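Local coordinates for pectinesterase 1 (Solanum lycopersicum, PDB 1XG2), which hydrolyses the methyl esters of pectin's galacturonosyl chains, releasing methanol, and may help prepare fruit cell walls for softening by polygalacturonase, at the interface of chains A and B. Sequence-based numbering; all coordinates share one arbitrary frame. Chains: chain A, Pectinesterase 1; chain B, Pectinesterase inhibitor.

Contact 1: the interface of chains A and B. Residues chain A 135, 223-224; chain B 114, 117.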
ATOM      1  N   TYR A 135       4.300  -4.592   2.356  1.00  8.89           N
ATOM      2  CA  TYR A 135       4.043  -3.166   2.237  1.00  8.85           C
ATOM      3  C   TYR A 135       3.148  -2.928   1.028  1.00  9.03           C
ATOM      4  O   TYR A 135       3.635  -2.679  -0.082  1.00  7.99           O
ATOM      5  CB  TYR A 135       5.385  -2.426   2.061  1.00  8.60           C
ATOM      6  CG  TYR A 135       5.423  -0.959   2.436  1.00  8.80           C
ATOM      7  CD1 TYR A 135       4.273  -0.222   2.669  1.00  8.77           C
ATOM      8  CD2 TYR A 135       6.654  -0.319   2.588  1.00 10.37           C
ATOM      9  CE1 TYR A 135       4.339   1.123   3.028  1.00 11.69           C
ATOM     10  CE2 TYR A 135       6.736   1.004   2.945  1.00  9.38           C
ATOM     11  CZ  TYR A 135       5.590   1.728   3.163  1.00 11.37           C
ATOM     12  OH  TYR A 135       5.718   3.051   3.518  1.00 15.30           O
ATOM     13  N   TRP A 223      -1.975   2.564  12.663  1.00 13.13           N
ATOM     14  CA  TRP A 223      -0.725   3.253  12.360  1.00 13.22           C
ATOM     15  C   TRP A 223      -1.022   4.725  12.117  1.00 13.12           C
ATOM     16  O   TRP A 223      -0.284   5.601  12.593  1.00 12.99           O
ATOM     17  CB  TRP A 223      -0.069   2.613  11.127  1.00 13.30           C
ATOM     18  CG  TRP A 223       1.215   3.217  10.632  1.00 13.15           C
ATOM     19  CD1 TRP A 223       2.095   3.978  11.334  1.00 14.61           C
ATOM     20  CD2 TRP A 223       1.772   3.079   9.312  1.00 13.45           C
ATOM     21  NE1 TRP A 223       3.152   4.336  10.535  1.00 14.35           N
ATOM     22  CE2 TRP A 223       2.983   3.788   9.288  1.00 13.81           C
ATOM     23  CE3 TRP A 223       1.357   2.433   8.145  1.00 14.07           C
ATOM     24  CZ2 TRP A 223       3.784   3.878   8.146  1.00 13.41           C
ATOM     25  CZ3 TRP A 223       2.150   2.517   7.009  1.00 14.60           C
ATOM     26  CH2 TRP A 223       3.351   3.230   7.013  1.00 14.25           C
ATOM     27  N   LYS A 224      -2.111   4.995  11.399  1.00 12.89           N
ATOM     28  CA  LYS A 224      -2.498   6.374  11.092  1.00 13.69           C
ATOM     29  C   LYS A 224      -3.920   6.655  11.511  1.00 13.71           C
ATOM     30  O   LYS A 224      -4.684   5.741  11.820  1.00 13.26           O
ATOM     31  CB  LYS A 224      -2.284   6.691   9.610  1.00 13.74           C
ATOM     32  CG  LYS A 224      -0.846   6.488   9.141  1.00 14.57           C
ATOM     33  CD  LYS A 224       0.077   7.575   9.714  1.00 17.43           C
ATOM     34  CE  LYS A 224       1.534   7.259   9.503  1.00 19.51           C
ATOM     35  NZ  LYS A 224       2.017   7.801   8.223  1.00 21.83           N
TER
ATOM     36  N   THR B 114       5.338   9.211   3.094  1.00 12.10           N
ATOM     37  CA  THR B 114       6.351   8.171   3.185  1.00 12.56           C
ATOM     38  C   THR B 114       7.726   8.800   3.425  1.00 13.02           C
ATOM     39  O   THR B 114       8.538   8.258   4.158  1.00 12.59           O
ATOM     40  CB  THR B 114       6.358   7.341   1.907  1.00 12.58           C
ATOM     41  OG1 THR B 114       5.076   6.698   1.746  1.00 11.16           O
ATOM     42  CG2 THR B 114       7.357   6.206   2.007  1.00 13.32           C
ATOM     43  N   ASP B 117       7.545   9.591   7.124  1.00 18.85           N
ATOM     44  CA  ASP B 117       7.708   8.366   7.907  1.00 20.00           C
ATOM     45  C   ASP B 117       9.154   7.845   7.909  1.00 20.08           C
ATOM     46  O   ASP B 117       9.547   7.166   8.849  1.00 20.40           O
ATOM     47  CB  ASP B 117       6.853   7.238   7.362  1.00 20.29           C
ATOM     48  CG  ASP B 117       5.356   7.480   7.504  1.00 21.88           C
ATOM     49  OD1 ASP B 117       4.904   8.274   8.345  1.00 24.33           O
ATOM     50  OD2 ASP B 117       4.563   6.873   6.777  1.00 26.86           O
TER
HETATM   51  O   HOH W   1       3.192  10.443   7.496  1.00 33.76           O
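A:Lys224 and B:Asp117 approach from opposite directions and form a salt bridge between the enzyme and helix 98-118 of its inhibitor. The ammonium NZ of A:Lys224 sits in the fork of the carboxylate, 2.9 Å from OD1 and 3.1 Å from OD2 of B:Asp117. Both oxygens offer their syn lone pairs, so two hydrogen bonds converge on one nitrogen and fix how the carboxylate is turned. The lysine chain is bent twice: the turn at chi2 (-71°) helps carry CE of A:Lys224 over the rim of the neighbouring A:Trp223 indole, 3.5 Å above its plane, and the turn at chi4 (90°) then points NZ to the carboxylate. The indole thus supports the lysine from beneath. A:Trp223 also touches the inhibitor directly: CZ2, on the six-membered ring, lies 3.4 Å from OD2 of B:Asp117, with ring and carboxylate planes 39° apart. This is the tight half of the contact. On the wet side, water 1 bridges NZ of A:Lys224 and OD1 of B:Asp117. The other loose part is one turn back along the helix, where the phenol OH of A:Tyr135 faces the methyl CG2 of B:Thr114 at 3.9 Å, a light van der Waals touch. A:Trp223 probably binds substrate in the pectinesterase cleft, and B:Asp117 lies against it; the inhibitor therefore probably covers ground that the pectin chain would need.

Contact 2: the interface of chains A and B. Residues chain A 158, 187-188, 191; chain B 106, 109-110, 144.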
ATOM      1  N   ASN A 158      -1.116   1.936   2.662  1.00  9.42           N
ATOM      2  CA  ASN A 158      -2.339   2.662   2.377  1.00  9.20           C
ATOM      3  C   ASN A 158      -2.835   2.413   0.961  1.00  9.46           C
ATOM      4  O   ASN A 158      -3.383   3.308   0.317  1.00  8.88           O
ATOM      5  CB  ASN A 158      -2.116   4.151   2.621  1.00  9.37           C
ATOM      6  CG  ASN A 158      -3.398   4.950   2.655  1.00  9.41           C
ATOM      7  OD1 ASN A 158      -4.448   4.441   3.108  1.00 13.63           O
ATOM      8  ND2 ASN A 158      -3.355   6.179   2.161  1.00  6.96           N
ATOM      9  N   THR A 187      -4.275   8.225   6.303  1.00 13.36           N
ATOM     10  CA  THR A 187      -4.006   9.430   7.067  1.00 14.95           C
ATOM     11  C   THR A 187      -5.168  10.416   6.983  1.00 15.08           C
ATOM     12  O   THR A 187      -5.335  11.269   7.850  1.00 15.32           O
ATOM     13  CB  THR A 187      -2.723  10.067   6.483  1.00 15.48           C
ATOM     14  OG1 THR A 187      -1.592   9.246   6.835  1.00 18.54           O
ATOM     15  CG2 THR A 187      -2.423  11.406   7.098  1.00 17.80           C
ATOM     16  N   ASP A 188      -5.970  10.276   5.940  1.00 14.85           N
ATOM     17  CA  ASP A 188      -6.854  11.334   5.484  1.00 14.97           C
ATOM     18  C   ASP A 188      -8.170  10.681   5.038  1.00 14.85           C
ATOM     19  O   ASP A 188      -8.163   9.763   4.239  1.00 14.42           O
ATOM     20  CB  ASP A 188      -6.107  12.038   4.351  1.00 15.60           C
ATOM     21  CG  ASP A 188      -6.886  13.142   3.658  1.00 16.51           C
ATOM     22  OD1 ASP A 188      -8.109  13.309   3.820  1.00 16.09           O
ATOM     23  OD2 ASP A 188      -6.280  13.901   2.877  1.00 18.60           O
ATOM     24  N   GLN A 191      -9.273  10.038   1.321  1.00 12.42           N
ATOM     25  CA  GLN A 191      -8.623   8.980   0.565  1.00 12.29           C
ATOM     26  C   GLN A 191      -9.514   7.731   0.505  1.00 11.82           C
ATOM     27  O   GLN A 191      -9.966   7.243   1.536  1.00 11.48           O
ATOM     28  CB  GLN A 191      -7.261   8.613   1.186  1.00 12.70           C
ATOM     29  CG  GLN A 191      -6.179   9.692   1.151  1.00 12.34           C
ATOM     30  CD  GLN A 191      -4.879   9.238   1.834  1.00 12.46           C
ATOM     31  OE1 GLN A 191      -4.863   8.926   3.037  1.00 17.65           O
ATOM     32  NE2 GLN A 191      -3.803   9.189   1.075  1.00 11.09           N
TER
ATOM     33  N   SER B 106      -4.420   9.979  -3.891  1.00 10.45           N
ATOM     34  CA  SER B 106      -4.101   9.381  -2.602  1.00 10.27           C
ATOM     35  C   SER B 106      -2.667   8.863  -2.583  1.00  9.88           C
ATOM     36  O   SER B 106      -1.956   9.023  -1.584  1.00  8.63           O
ATOM     37  CB  SER B 106      -5.061   8.232  -2.260  1.00 10.61           C
ATOM     38  OG  SER B 106      -6.360   8.703  -1.983  1.00 11.59           O
ATOM     39  N   PHE B 109      -0.248  11.965  -2.434  1.00 11.04           N
ATOM     40  CA  PHE B 109      -0.274  12.383  -1.030  1.00 10.94           C
ATOM     41  C   PHE B 109       0.677  11.553  -0.191  1.00 10.69           C
ATOM     42  O   PHE B 109       1.434  12.077   0.610  1.00 10.43           O
ATOM     43  CB  PHE B 109      -1.718  12.249  -0.507  1.00 10.92           C
ATOM     44  CG  PHE B 109      -1.906  12.654   0.925  1.00 10.33           C
ATOM     45  CD1 PHE B 109      -2.593  13.810   1.238  1.00 12.94           C
ATOM     46  CD2 PHE B 109      -1.424  11.867   1.961  1.00 11.74           C
ATOM     47  CE1 PHE B 109      -2.773  14.191   2.563  1.00 13.79           C
ATOM     48  CE2 PHE B 109      -1.608  12.236   3.284  1.00 12.90           C
ATOM     49  CZ  PHE B 109      -2.283  13.400   3.583  1.00 13.09           C
ATOM     50  N   ASP B 110       0.620  10.241  -0.370  1.00 11.12           N
ATOM     51  CA  ASP B 110       1.410   9.303   0.420  1.00 11.22           C
ATOM     52  C   ASP B 110       2.899   9.274   0.070  1.00 10.94           C
ATOM     53  O   ASP B 110       3.695   8.718   0.820  1.00 11.62           O
ATOM     54  CB  ASP B 110       0.851   7.891   0.251  1.00 11.12           C
ATOM     55  CG  ASP B 110      -0.427   7.666   1.037  1.00 12.23           C
ATOM     56  OD1 ASP B 110      -0.788   8.498   1.911  1.00 14.12           O
ATOM     57  OD2 ASP B 110      -1.117   6.647   0.867  1.00 13.58           O
ATOM     58  N   LEU B 144      -8.191  15.502  -3.725  1.00 10.81           N
ATOM     59  CA  LEU B 144      -9.008  14.424  -3.175  1.00 10.82           C
ATOM     60  C   LEU B 144     -10.435  14.903  -2.896  1.00 10.89           C
ATOM     61  O   LEU B 144     -11.397  14.211  -3.201  1.00 10.30           O
ATOM     62  CB  LEU B 144      -8.375  13.869  -1.891  1.00 11.10           C
ATOM     63  CG  LEU B 144      -7.066  13.103  -2.083  1.00 12.04           C
ATOM     64  CD1 LEU B 144      -6.355  12.857  -0.759  1.00 12.38           C
ATOM     65  CD2 LEU B 144      -7.340  11.755  -2.773  1.00 13.61           C
TER
HETATM   66  O   HOH W   2      -2.698   5.532  -1.202  1.00 14.08           O
HETATM   67  O   HOH W   3      -2.044   8.203   4.130  1.00 23.93           O
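B:Asp110 reaches from helix 98-118 of the inhibitor, a PMEI-family four-helix bundle, to two amides of the pectinesterase beta-helix, A:Asn158 and A:Gln191. The two amides approach its carboxylate differently. A:Asn158 crosses the aspartate at about a right angle, and its ND2 donates to the syn lone pair of OD2 of B:Asp110 at 2.6 Å, almost within its own amide plane. A:Gln191 comes from the opposite direction, with amide and carboxylate planes 79° apart. Its NE2 meets OD1 of B:Asp110 from above the carboxylate plane, yet the bond is nearly straight (166° at H). Water 3 adds a further partner to OD1 of B:Asp110 and also reaches OE1 of A:Gln191, while water 2 joins OD2 of B:Asp110 to the backbone O of A:Asn158. Extended beyond CG, A:Gln191 stretches along the helix surface, and its CG packs 3.7 Å from CD1 of B:Leu144 on helix 127-149. The phenyl ring of B:Phe109 lies alongside the carboxamide, CD2 3.7 Å from NE2 of A:Gln191. Its CE2 touches the methyl CG2 of A:Thr187 at 4.0 Å, and its CE1 lies 3.5 Å from OD2 of A:Asp188, whose carboxylate is turned 62° from the ring.

Contact 3: the interface of chains A and B. Residues chain A 80, 135, 137; chain B 78, 110, 114.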
ATOM      1  N   PHE A  80      10.792   1.606   3.392  1.00 14.38           N
ATOM      2  CA  PHE A  80      10.403   1.673   1.989  1.00 14.80           C
ATOM      3  C   PHE A  80      11.423   0.976   1.090  1.00 14.80           C
ATOM      4  O   PHE A  80      11.049   0.241   0.193  1.00 14.51           O
ATOM      5  CB  PHE A  80      10.203   3.153   1.586  1.00 14.52           C
ATOM      6  CG  PHE A  80       9.732   3.363   0.171  1.00 13.39           C
ATOM      7  CD1 PHE A  80      10.632   3.635  -0.844  1.00 13.24           C
ATOM      8  CD2 PHE A  80       8.378   3.355  -0.132  1.00 13.54           C
ATOM      9  CE1 PHE A  80      10.192   3.862  -2.151  1.00 13.00           C
ATOM     10  CE2 PHE A  80       7.927   3.580  -1.428  1.00 13.92           C
ATOM     11  CZ  PHE A  80       8.834   3.833  -2.443  1.00 13.90           C
ATOM     12  N   TYR A 135       4.300  -4.592   2.356  1.00  8.89           N
ATOM     13  CA  TYR A 135       4.043  -3.166   2.237  1.00  8.85           C
ATOM     14  C   TYR A 135       3.148  -2.928   1.028  1.00  9.03           C
ATOM     15  O   TYR A 135       3.635  -2.679  -0.082  1.00  7.99           O
ATOM     16  CB  TYR A 135       5.385  -2.426   2.061  1.00  8.60           C
ATOM     17  CG  TYR A 135       5.423  -0.959   2.436  1.00  8.80           C
ATOM     18  CD1 TYR A 135       4.273  -0.222   2.669  1.00  8.77           C
ATOM     19  CD2 TYR A 135       6.654  -0.319   2.588  1.00 10.37           C
ATOM     20  CE1 TYR A 135       4.339   1.123   3.028  1.00 11.69           C
ATOM     21  CE2 TYR A 135       6.736   1.004   2.945  1.00  9.38           C
ATOM     22  CZ  TYR A 135       5.590   1.728   3.163  1.00 11.37           C
ATOM     23  OH  TYR A 135       5.718   3.051   3.518  1.00 15.30           O
ATOM     24  N   HIS A 137       1.572  -0.518  -0.336  1.00  9.80           N
ATOM     25  CA  HIS A 137       1.892   0.891  -0.123  1.00  9.74           C
ATOM     26  C   HIS A 137       0.780   1.828  -0.597  1.00  9.59           C
ATOM     27  O   HIS A 137       0.314   2.697   0.142  1.00  8.60           O
ATOM     28  CB  HIS A 137       3.218   1.223  -0.825  1.00  9.65           C
ATOM     29  CG  HIS A 137       3.633   2.653  -0.701  1.00 11.16           C
ATOM     30  ND1 HIS A 137       3.008   3.668  -1.382  1.00 14.48           N
ATOM     31  CD2 HIS A 137       4.617   3.238   0.021  1.00 15.28           C
ATOM     32  CE1 HIS A 137       3.565   4.823  -1.060  1.00 15.82           C
ATOM     33  NE2 HIS A 137       4.547   4.591  -0.212  1.00 12.88           N
TER
ATOM     34  N   ASN B  78       9.861   8.412  -3.829  1.00 12.55           N
ATOM     35  CA  ASN B  78       8.463   8.692  -3.536  1.00 12.41           C
ATOM     36  C   ASN B  78       7.936   9.908  -4.265  1.00 12.07           C
ATOM     37  O   ASN B  78       6.816   9.885  -4.778  1.00 11.48           O
ATOM     38  CB  ASN B  78       8.253   8.847  -2.034  1.00 12.45           C
ATOM     39  CG  ASN B  78       8.079   7.513  -1.346  1.00 13.11           C
ATOM     40  OD1 ASN B  78       6.968   6.977  -1.263  1.00 15.33           O
ATOM     41  ND2 ASN B  78       9.167   6.973  -0.839  1.00 13.03           N
ATOM     42  N   ASP B 110       0.620  10.241  -0.370  1.00 11.12           N
ATOM     43  CA  ASP B 110       1.410   9.303   0.420  1.00 11.22           C
ATOM     44  C   ASP B 110       2.899   9.274   0.070  1.00 10.94           C
ATOM     45  O   ASP B 110       3.695   8.718   0.820  1.00 11.62           O
ATOM     46  CB  ASP B 110       0.851   7.891   0.251  1.00 11.12           C
ATOM     47  CG  ASP B 110      -0.427   7.666   1.037  1.00 12.23           C
ATOM     48  OD1 ASP B 110      -0.788   8.498   1.911  1.00 14.12           O
ATOM     49  OD2 ASP B 110      -1.117   6.647   0.867  1.00 13.58           O
ATOM     50  N   THR B 114       5.338   9.211   3.094  1.00 12.10           N
ATOM     51  CA  THR B 114       6.351   8.171   3.185  1.00 12.56           C
ATOM     52  C   THR B 114       7.726   8.800   3.425  1.00 13.02           C
ATOM     53  O   THR B 114       8.538   8.258   4.158  1.00 12.59           O
ATOM     54  CB  THR B 114       6.358   7.341   1.907  1.00 12.58           C
ATOM     55  OG1 THR B 114       5.076   6.698   1.746  1.00 11.16           O
ATOM     56  CG2 THR B 114       7.357   6.206   2.007  1.00 13.32           C
TER
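The phenyl face of A:Phe80 carries the side-chain amide of B:Asn78, whose ND2 sits over the ring centre, 3.4 Å above the plane. Ring and amide are tilted 50° apart, so the amide leans over the face instead of lying flat on it, and its OD1 comes 3.5 Å from CE2 of A:Phe80. At the edge of the phenyl ring, in its plane, is CD2 of A:His137. The imidazole in turn has the methyl CG2 of B:Thr114 at its own edge. That methyl packs 3.7 Å from CD2 of A:Phe80, the two side chains crossing at about a right angle, and thereby fills the angle between the two enzyme rings. With chi1 at -177°, the phenyl ring of A:Phe80 projects from the short 3-10 helix 80-82 towards helices 66-95 and 98-118 of the inhibitor. A leucine in place of A:Phe80 would probably deprive the amide of B:Asn78 of its flat support and let that side chain turn more freely. A:His137 and B:Thr114 are also joined by a polar contact: NE2 of the imidazole and the hydroxyl OG1 are 2.9 Å apart and share a hydrogen bond whose direction the model does not decide. Within the inhibitor, the same hydroxyl donates to the backbone carbonyl of B:Asp110, one turn earlier in the helix, with 2.6 Å between OG1 of B:Thr114 and O of B:Asp110.

Helix 98-118 of the inhibitor runs through all the contacts. Contacts 1 and 3 have C-alpha centres about 7 Å apart and share A:Tyr135 and B:Thr114; contact 2 is about 11 Å from each and shares B:Asp110 with contact 3. Contact 3 brings in helix 66-95 and contact 2 helix 127-149. The centre of contact 1 is about 8 Å from A:Asp132 and 9 Å from A:Asp153, that of contact 3 about 10 and 13 Å, and that of contact 2 about 18 Å from both. The inhibitor thus combines contacts close to the catalytic aspartates with a more distant hold, consistent with blocked access to the cleft.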